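Local coordinates for uncharacterized protein (PDB 4FTD) that is of unknown function but joins an immunoglobulin-like domain to a six-bladed beta-propeller and may act in carbohydrate metabolism, at residues D14-L18 with R97-Y101; A25-K31 with L49-D54; G67-Q71 with L90-N94. One frame throughout, in Å; residues are numbered along the deposited sequence.

All three contacts belong to the N-terminal immunoglobulin-like domain, well away from the centre of the chain. Contacts 1 and 3 lie together, their centres 7 Å apart, on neighbouring strands of one sheet, 98-106 in contact 1 and 85-93 in contact 3; the salt bridge from Asp-100 to Arg-91 joins them directly. Contact 1 is partly buried and works across the fold, through a lysine, a tyrosine hydroxyl and a leucine. Contact 3 is a surface contact made mainly by backbone pairing at the sheet edge. Contact 2, also partly buried, stands apart, about 15 Å from contact 1 and 13 Å from contact 3 at the nearest atoms, and ties two loops with a salt bridge, a threonine hydroxyl and waters.

Contact 1: D14-L18 with R97-Y101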
loop_
_atom_site.group_PDB
_atom_site.type_symbol
_atom_site.label_atom_id
_atom_site.label_comp_id
_atom_site.label_asym_id
_atom_site.label_seq_id
_atom_site.Cartn_x
_atom_site.Cartn_y
_atom_site.Cartn_z
ATOM N N ASP A 14 -16.582 46.381 -32.132
ATOM C CA ASP A 14 -16.984 45.246 -31.251
ATOM C C ASP A 14 -15.967 45.147 -30.117
ATOM O O ASP A 14 -16.322 45.273 -28.937
ATOM C CB ASP A 14 -17.029 43.931 -32.044
ATOM N N THR A 15 -14.710 44.940 -30.519
ATOM C CA THR A 15 -13.504 44.838 -29.666
ATOM C C THR A 15 -13.366 43.595 -28.765
ATOM O O THR A 15 -13.466 43.678 -27.535
ATOM C CB THR A 15 -13.191 46.141 -28.880
ATOM O OG1 THR A 15 -11.826 46.104 -28.438
ATOM C CG2 THR A 15 -14.130 46.379 -27.690
ATOM N N GLU A 16 -13.107 42.450 -29.399
ATOM C CA GLU A 16 -12.857 41.200 -28.680
ATOM C C GLU A 16 -11.849 40.256 -29.336
ATOM O O GLU A 16 -11.481 40.416 -30.508
ATOM C CB GLU A 16 -14.130 40.458 -28.348
ATOM C CG GLU A 16 -15.068 40.210 -29.483
ATOM C CD GLU A 16 -16.318 39.585 -28.936
ATOM O OE1 GLU A 16 -16.350 38.347 -28.805
ATOM O OE2 GLU A 16 -17.241 40.342 -28.592
ATOM N N LEU A 17 -11.353 39.337 -28.502
ATOM C CA LEU A 17 -10.341 38.369 -28.860
ATOM C C LEU A 17 -11.102 37.123 -29.190
ATOM O O LEU A 17 -11.682 36.523 -28.310
ATOM C CB LEU A 17 -9.409 38.113 -27.675
ATOM C CG LEU A 17 -8.255 37.136 -27.845
ATOM C CD1 LEU A 17 -7.331 37.659 -28.938
ATOM C CD2 LEU A 17 -7.562 37.010 -26.495
ATOM N N LEU A 18 -11.076 36.735 -30.460
ATOM C CA LEU A 18 -11.795 35.551 -30.967
ATOM C C LEU A 18 -10.970 34.234 -30.832
ATOM O O LEU A 18 -11.524 33.165 -30.606
ATOM C CB LEU A 18 -12.212 35.832 -32.420
ATOM C CG LEU A 18 -12.983 37.136 -32.658
ATOM C CD1 LEU A 18 -13.174 37.443 -34.140
ATOM C CD2 LEU A 18 -14.321 37.052 -31.943
ATOM N N ARG A 97 -11.561 52.255 -28.483
ATOM C CA ARG A 97 -12.017 51.325 -27.449
ATOM C C ARG A 97 -10.885 50.428 -27.162
ATOM O O ARG A 97 -10.036 50.231 -28.015
ATOM C CB ARG A 97 -13.167 50.453 -27.955
ATOM C CG ARG A 97 -14.371 51.245 -28.406
ATOM C CD ARG A 97 -15.536 50.358 -28.799
ATOM N NE ARG A 97 -16.702 50.856 -28.088
ATOM C CZ ARG A 97 -16.942 50.639 -26.796
ATOM N NH1 ARG A 97 -16.119 49.894 -26.052
ATOM N NH2 ARG A 97 -18.022 51.174 -26.238
ATOM N N TYR A 98 -10.883 49.848 -25.986
ATOM C CA TYR A 98 -9.889 48.864 -25.633
ATOM C C TYR A 98 -10.533 47.878 -24.662
ATOM O O TYR A 98 -11.537 48.207 -24.047
ATOM C CB TYR A 98 -8.638 49.517 -25.037
ATOM C CG TYR A 98 -8.804 50.027 -23.637
ATOM C CD1 TYR A 98 -9.337 51.292 -23.385
ATOM C CD2 TYR A 98 -8.449 49.233 -22.551
ATOM C CE1 TYR A 98 -9.508 51.768 -22.081
ATOM C CE2 TYR A 98 -8.632 49.692 -21.243
ATOM C CZ TYR A 98 -9.129 50.963 -21.014
ATOM O OH TYR A 98 -9.307 51.390 -19.706
ATOM N N LYS A 99 -9.929 46.708 -24.530
ATOM C CA LYS A 99 -10.429 45.665 -23.641
ATOM C C LYS A 99 -9.245 44.904 -23.104
ATOM O O LYS A 99 -8.359 44.509 -23.853
ATOM C CB LYS A 99 -11.382 44.712 -24.370
ATOM C CG LYS A 99 -12.023 43.656 -23.460
ATOM C CD LYS A 99 -13.003 42.743 -24.188
ATOM C CE LYS A 99 -14.357 43.396 -24.432
ATOM N NZ LYS A 99 -15.172 42.587 -25.380
ATOM N N ASP A 100 -9.234 44.702 -21.792
ATOM C CA ASP A 100 -8.157 43.978 -21.121
ATOM C C ASP A 100 -8.597 42.559 -20.715
ATOM O O ASP A 100 -9.644 42.362 -20.101
ATOM C CB ASP A 100 -7.706 44.735 -19.883
ATOM C CG ASP A 100 -6.855 45.984 -20.200
ATOM O OD1 ASP A 100 -6.430 46.184 -21.359
ATOM O OD2 ASP A 100 -6.583 46.764 -19.249
ATOM N N TYR A 101 -7.783 41.577 -21.091
ATOM C CA TYR A 101 -7.971 40.176 -20.725
ATOM C C TYR A 101 -6.825 39.826 -19.781
ATOM O O TYR A 101 -5.704 40.311 -19.958
ATOM C CB TYR A 101 -7.883 39.288 -21.989
ATOM C CG TYR A 101 -9.065 39.418 -22.928
ATOM C CD1 TYR A 101 -9.113 40.427 -23.895
ATOM C CD2 TYR A 101 -10.118 38.515 -22.884
ATOM C CE1 TYR A 101 -10.181 40.536 -24.769
ATOM C CE2 TYR A 101 -11.194 38.633 -23.749
ATOM C CZ TYR A 101 -11.210 39.646 -24.694
ATOM O OH TYR A 101 -12.265 39.780 -25.565
#
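From Thr-15 to Leu-17 the chain runs within 24° of the direction of 97-101, yet the backbones stay well apart, with Thr-15 CA and Tyr-98 CA 6.7 Å from each other, and side chains bridge the gap. This is packing across the immunoglobulin-like domain, between the start of strand 17-22 and strand 98-106, which are not neighbours in the sheet. Lys-99 reaches over first. Its CG stands anti to the backbone N (chi1 -176°) and the chain bends at chi3, which lays CD and CE against the Thr-15 carbonyl and lets NZ hydrogen-bond to Thr-15 O at 3.0 Å. The ammonium comes from above the carbonyl plane. The same NZ has a salt bridge to Glu-39, so a backbone oxygen and a carboxylate share it; Glu-16 OE2, 4.4 Å from Lys-99 NZ, is too far for a second salt bridge but may add a weaker attraction. The Thr-15 methyl CG2 lies loosely against Arg-97 CB, the two side chains crossing at about a right angle. Further along, Leu-17 places CB over one face of the Tyr-101 ring, a CH-pi contact 4.2 Å from the centroid, while Ile-44 touches both residues. The phenol is fixed at its far end too: Tyr-101 OH is hydrogen-bonded to Glu-39 and also meets Glu-16 CB. Glu-39 thus positions both the lysine and the tyrosine that reach the 14-18 segment. The backbone of Leu-17 completes the grip, its N donating a nearly straight hydrogen bond to Tyr-101 OH, 3.1 Å long with 165° at the hydrogen.

Contact 2: A25-K31 with L49-D54; sequences AGANGDK and LDVETD
Lys-31 and Asp-50 make the charged link between these two loops. The lysine is extended beyond CG, and its NZ meets Asp-50 OD2 at 2.8 Å in a salt bridge that uses the syn lone pair of that oxygen, the two side chains crossing at about a right angle. Asp-50 OD1 is held in turn by Arg-108, which leaves the carboxylate between two positive charges and would probably keep it ionised.

Direct hydrogen bonds come next. Gly-26 N donates to Thr-53 OG1 over 3.0 Å, bent to 142° at the hydrogen. That hydroxyl in turn donates a hydrogen bond to Asp-50 O, which also accepts from Thr-53 N, closing the type I turn 50-53. Facing it is a second type I turn, 26-29, set in the hairpin connection between strands 24-25 and 31-38 of the immunoglobulin-like domain; there Asp-30 and Lys-31 both lie opposite Ala-25 in a classic beta bulge.

Two waters span the gap. One accepts from Asp-54 N and donates to Gly-26 O; the other accepts from Ala-27 N and donates to Asp-50 OD2.

Apolar contacts flank the polar ones: Ala-25 CB sits against both methyls of Leu-49, 4.0 Å from Leu-49 CD2, and Ala-27 CB meets Glu-52 CB at 3.7 Å.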
loop_
_atom_site.group_PDB
_atom_site.type_symbol
_atom_site.label_atom_id
_atom_site.label_comp_id
_atom_site.label_asym_id
_atom_site.label_seq_id
_atom_site.Cartn_x
_atom_site.Cartn_y
_atom_site.Cartn_z
ATOM N N ALA A 25 6.264 27.732 -27.635
ATOM C CA ALA A 25 6.385 26.974 -26.373
ATOM C C ALA A 25 7.382 25.843 -26.586
ATOM O O ALA A 25 7.849 25.623 -27.705
ATOM C CB ALA A 25 5.020 26.427 -25.920
ATOM N N GLY A 26 7.750 25.170 -25.506
ATOM C CA GLY A 26 8.657 24.039 -25.524
ATOM C C GLY A 26 10.109 24.405 -25.465
ATOM O O GLY A 26 10.472 25.548 -25.730
ATOM N N ALA A 27 10.945 23.401 -25.161
ATOM C CA ALA A 27 12.415 23.562 -25.080
ATOM C C ALA A 27 12.996 24.151 -26.376
ATOM O O ALA A 27 13.914 24.959 -26.337
ATOM C CB ALA A 27 13.105 22.216 -24.763
ATOM N N ASN A 28 12.436 23.753 -27.514
ATOM C CA ASN A 28 12.896 24.206 -28.816
ATOM C C ASN A 28 12.139 25.397 -29.398
ATOM O O ASN A 28 12.360 25.737 -30.551
ATOM C CB ASN A 28 12.846 23.041 -29.791
ATOM C CG ASN A 28 13.784 21.946 -29.387
ATOM O OD1 ASN A 28 14.896 22.209 -28.928
ATOM N ND2 ASN A 28 13.353 20.724 -29.542
ATOM N N GLY A 29 11.266 26.009 -28.602
ATOM C CA GLY A 29 10.576 27.240 -28.975
ATOM C C GLY A 29 9.754 27.105 -30.243
ATOM O O GLY A 29 9.616 28.056 -30.976
ATOM N N ASP A 30 9.190 25.922 -30.467
ATOM C CA ASP A 30 8.480 25.632 -31.691
ATOM C C ASP A 30 7.140 24.910 -31.498
ATOM O O ASP A 30 6.626 24.362 -32.456
ATOM C CB ASP A 30 9.406 24.806 -32.557
ATOM C CG ASP A 30 9.732 23.419 -31.941
ATOM O OD1 ASP A 30 9.356 23.105 -30.777
ATOM O OD2 ASP A 30 10.404 22.643 -32.644
ATOM N N LYS A 31 6.570 24.911 -30.288
ATOM C CA LYS A 31 5.259 24.299 -30.078
ATOM C C LYS A 31 4.166 25.365 -30.090
ATOM O O LYS A 31 4.234 26.341 -29.340
ATOM C CB LYS A 31 5.211 23.536 -28.753
ATOM C CG LYS A 31 6.194 22.388 -28.683
ATOM C CD LYS A 31 6.036 21.589 -27.389
ATOM C CE LYS A 31 6.911 20.340 -27.388
ATOM N NZ LYS A 31 6.716 19.611 -26.106
ATOM N N LEU A 49 2.702 24.520 -19.913
ATOM C CA LEU A 49 3.814 24.459 -20.850
ATOM C C LEU A 49 5.034 23.784 -20.232
ATOM O O LEU A 49 5.236 23.796 -18.992
ATOM C CB LEU A 49 4.183 25.881 -21.305
ATOM C CG LEU A 49 3.054 26.736 -21.878
ATOM C CD1 LEU A 49 3.625 28.064 -22.393
ATOM C CD2 LEU A 49 2.349 25.979 -22.994
ATOM N N ASP A 50 5.881 23.234 -21.100
ATOM C CA ASP A 50 7.112 22.595 -20.658
ATOM C C ASP A 50 7.921 23.591 -19.875
ATOM O O ASP A 50 8.041 24.735 -20.281
ATOM C CB ASP A 50 7.961 22.110 -21.827
ATOM C CG ASP A 50 7.246 21.138 -22.691
ATOM O OD1 ASP A 50 6.438 20.383 -22.126
ATOM O OD2 ASP A 50 7.478 21.147 -23.925
ATOM N N VAL A 51 8.477 23.134 -18.758
ATOM C CA VAL A 51 9.297 23.961 -17.862
ATOM C C VAL A 51 10.562 24.485 -18.548
ATOM O O VAL A 51 11.112 25.469 -18.099
ATOM C CB VAL A 51 9.657 23.193 -16.561
ATOM C CG1 VAL A 51 8.386 22.795 -15.801
ATOM C CG2 VAL A 51 10.469 21.952 -16.884
ATOM N N GLU A 52 10.982 23.854 -19.652
ATOM C CA GLU A 52 12.127 24.305 -20.452
ATOM C C GLU A 52 11.788 25.445 -21.453
ATOM O O GLU A 52 12.659 25.909 -22.164
ATOM C CB GLU A 52 12.766 23.139 -21.244
ATOM C CG GLU A 52 13.155 21.902 -20.443
ATOM C CD GLU A 52 12.027 20.873 -20.273
ATOM O OE1 GLU A 52 10.835 21.173 -20.525
ATOM O OE2 GLU A 52 12.337 19.744 -19.858
ATOM N N THR A 53 10.543 25.889 -21.503
ATOM C CA THR A 53 10.122 26.960 -22.398
ATOM C C THR A 53 10.779 28.264 -22.017
ATOM O O THR A 53 10.905 28.551 -20.835
ATOM C CB THR A 53 8.612 27.167 -22.279
ATOM O OG1 THR A 53 7.944 25.945 -22.642
ATOM C CG2 THR A 53 8.142 28.362 -23.153
ATOM N N ASP A 54 11.230 29.035 -23.003
ATOM C CA ASP A 54 11.753 30.391 -22.755
ATOM C C ASP A 54 10.514 31.286 -22.611
ATOM O O ASP A 54 9.931 31.780 -23.595
ATOM C CB ASP A 54 12.724 30.854 -23.848
ATOM C CG ASP A 54 13.318 32.239 -23.578
ATOM O OD1 ASP A 54 12.859 32.945 -22.665
ATOM O OD2 ASP A 54 14.246 32.625 -24.308
HETATM O O HOH W 1 10.552 28.417 -25.775
HETATM O O HOH W 2 10.164 21.002 -24.513
#

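Contact 3: G67-Q71 with L90-N94; sequences GAALQ and LRIIN
Strand 69-70 pairs antiparallel with the end of strand 85-93, the short segments running 141° apart, and so forms one edge of the mixed sheet in the immunoglobulin-like domain. Ala-69 and Ile-93 are the hydrogen-bonded pair: Ala-69 N donates to Ile-93 O at 2.7 Å, and Ile-93 N returns a bond to Ala-69 O at 2.9 Å. Leu-70 and Ile-92 follow as a non-hydrogen-bonded pair, and beyond them Gln-71 N gives a longer bond to Arg-91 O at 3.3 Å. CA-H...O contacts fill in beside these, from Ala-68 CA to Ile-93 O and from Ile-92 CA to Ala-69 O.

On one face, Leu-70 brings its CD2 methyl against Leu-90 CD2 and, at 4.2 Å, against Ile-92 CG2. Ile-60 of strand 58-64 touches both leucines, so this face turns to the interior of the domain.

Gln-71 works on the outer side. Its CG sits beside the backbone N (chi1 -73°) and the chain bends at chi2, which swings the amide back over the neighbouring strand. There it lies alongside Arg-91, both pointing the same way, with Gln-71 CG 3.6 Å from Arg-91 CB and the amide and guanidinium planes 30° apart. The amide end, OE1 foremost, presses closely on the CD1 methyl of Ile-93. At the other end Asn-94 CB packs on Gly-67 O at 3.4 Å.

Arg-91 NE pairs with Asp-100 on strand 98-106 in a salt bridge, while the glutamine amide packs alongside the arginine without a hydrogen bond between them. Across this edge the polar pairing is thus carried by the backbone ladder.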
loop_
_atom_site.group_PDB
_atom_site.type_symbol
_atom_site.label_atom_id
_atom_site.label_comp_id
_atom_site.label_asym_id
_atom_site.label_seq_id
_atom_site.Cartn_x
_atom_site.Cartn_y
_atom_site.Cartn_z
ATOM N N GLY A 67 -10.863 45.582 -37.205
ATOM C CA GLY A 67 -10.248 46.818 -36.701
ATOM C C GLY A 67 -9.435 46.801 -35.406
ATOM O O GLY A 67 -8.783 47.805 -35.093
ATOM N N ALA A 68 -9.497 45.721 -34.625
ATOM C CA ALA A 68 -8.795 45.662 -33.322
ATOM C C ALA A 68 -7.343 45.206 -33.512
ATOM O O ALA A 68 -7.083 44.386 -34.361
ATOM C CB ALA A 68 -9.530 44.741 -32.366
ATOM N N ALA A 69 -6.419 45.760 -32.728
ATOM C CA ALA A 69 -4.984 45.424 -32.755
ATOM C C ALA A 69 -4.526 44.934 -31.376
ATOM O O ALA A 69 -5.008 45.439 -30.367
ATOM C CB ALA A 69 -4.159 46.658 -33.129
ATOM N N LEU A 70 -3.615 43.953 -31.337
ATOM C CA LEU A 70 -2.881 43.613 -30.121
ATOM C C LEU A 70 -1.905 44.769 -29.796
ATOM O O LEU A 70 -1.339 45.414 -30.702
ATOM C CB LEU A 70 -2.051 42.324 -30.308
ATOM C CG LEU A 70 -2.712 40.982 -30.650
ATOM C CD1 LEU A 70 -1.636 40.003 -31.120
ATOM C CD2 LEU A 70 -3.493 40.408 -29.476
ATOM N N GLN A 71 -1.722 45.069 -28.512
ATOM C CA GLN A 71 -0.634 45.980 -28.105
ATOM C C GLN A 71 0.706 45.481 -28.632
ATOM O O GLN A 71 1.532 46.256 -29.082
ATOM C CB GLN A 71 -0.451 46.013 -26.587
ATOM C CG GLN A 71 -1.489 46.741 -25.788
ATOM C CD GLN A 71 -1.227 48.215 -25.717
ATOM O OE1 GLN A 71 -1.276 48.915 -26.727
ATOM N NE2 GLN A 71 -0.960 48.707 -24.508
ATOM N N LEU A 90 -3.470 41.166 -21.385
ATOM C CA LEU A 90 -3.444 41.216 -22.838
ATOM C C LEU A 90 -4.490 42.244 -23.221
ATOM O O LEU A 90 -5.688 42.042 -22.970
ATOM C CB LEU A 90 -3.789 39.886 -23.492
ATOM C CG LEU A 90 -3.796 39.884 -25.027
ATOM C CD1 LEU A 90 -3.136 38.656 -25.574
ATOM C CD2 LEU A 90 -5.216 39.968 -25.578
ATOM N N ARG A 91 -4.034 43.344 -23.818
ATOM C CA ARG A 91 -4.888 44.442 -24.229
ATOM C C ARG A 91 -5.154 44.450 -25.750
ATOM O O ARG A 91 -4.231 44.359 -26.541
ATOM C CB ARG A 91 -4.294 45.770 -23.758
ATOM C CG ARG A 91 -5.018 47.033 -24.236
ATOM C CD ARG A 91 -4.548 48.288 -23.519
ATOM N NE ARG A 91 -4.790 48.175 -22.085
ATOM C CZ ARG A 91 -4.296 48.975 -21.149
ATOM N NH1 ARG A 91 -3.514 50.005 -21.456
ATOM N NH2 ARG A 91 -4.607 48.744 -19.875
ATOM N N ILE A 92 -6.431 44.531 -26.126
ATOM C CA ILE A 92 -6.805 44.711 -27.523
ATOM C C ILE A 92 -7.402 46.122 -27.661
ATOM O O ILE A 92 -8.108 46.621 -26.757
ATOM C CB ILE A 92 -7.632 43.532 -28.054
ATOM C CG1 ILE A 92 -9.005 43.517 -27.444
ATOM C CG2 ILE A 92 -6.899 42.188 -27.776
ATOM C CD1 ILE A 92 -9.925 42.630 -28.233
ATOM N N ILE A 93 -7.059 46.797 -28.750
ATOM C CA ILE A 93 -7.373 48.216 -28.902
ATOM C C ILE A 93 -7.859 48.464 -30.292
ATOM O O ILE A 93 -7.423 47.804 -31.230
ATOM C CB ILE A 93 -6.115 49.122 -28.775
ATOM C CG1 ILE A 93 -5.357 48.889 -27.486
ATOM C CG2 ILE A 93 -6.450 50.616 -28.824
ATOM C CD1 ILE A 93 -4.057 49.675 -27.439
ATOM N N ASN A 94 -8.741 49.442 -30.411
ATOM C CA ASN A 94 -9.044 50.036 -31.700
ATOM C C ASN A 94 -9.167 51.603 -31.689
ATOM O O ASN A 94 -8.658 52.300 -30.779
ATOM C CB ASN A 94 -10.199 49.285 -32.320
ATOM C CG ASN A 94 -11.428 49.408 -31.542
ATOM O OD1 ASN A 94 -11.822 50.508 -31.162
ATOM N ND2 ASN A 94 -12.059 48.270 -31.281
#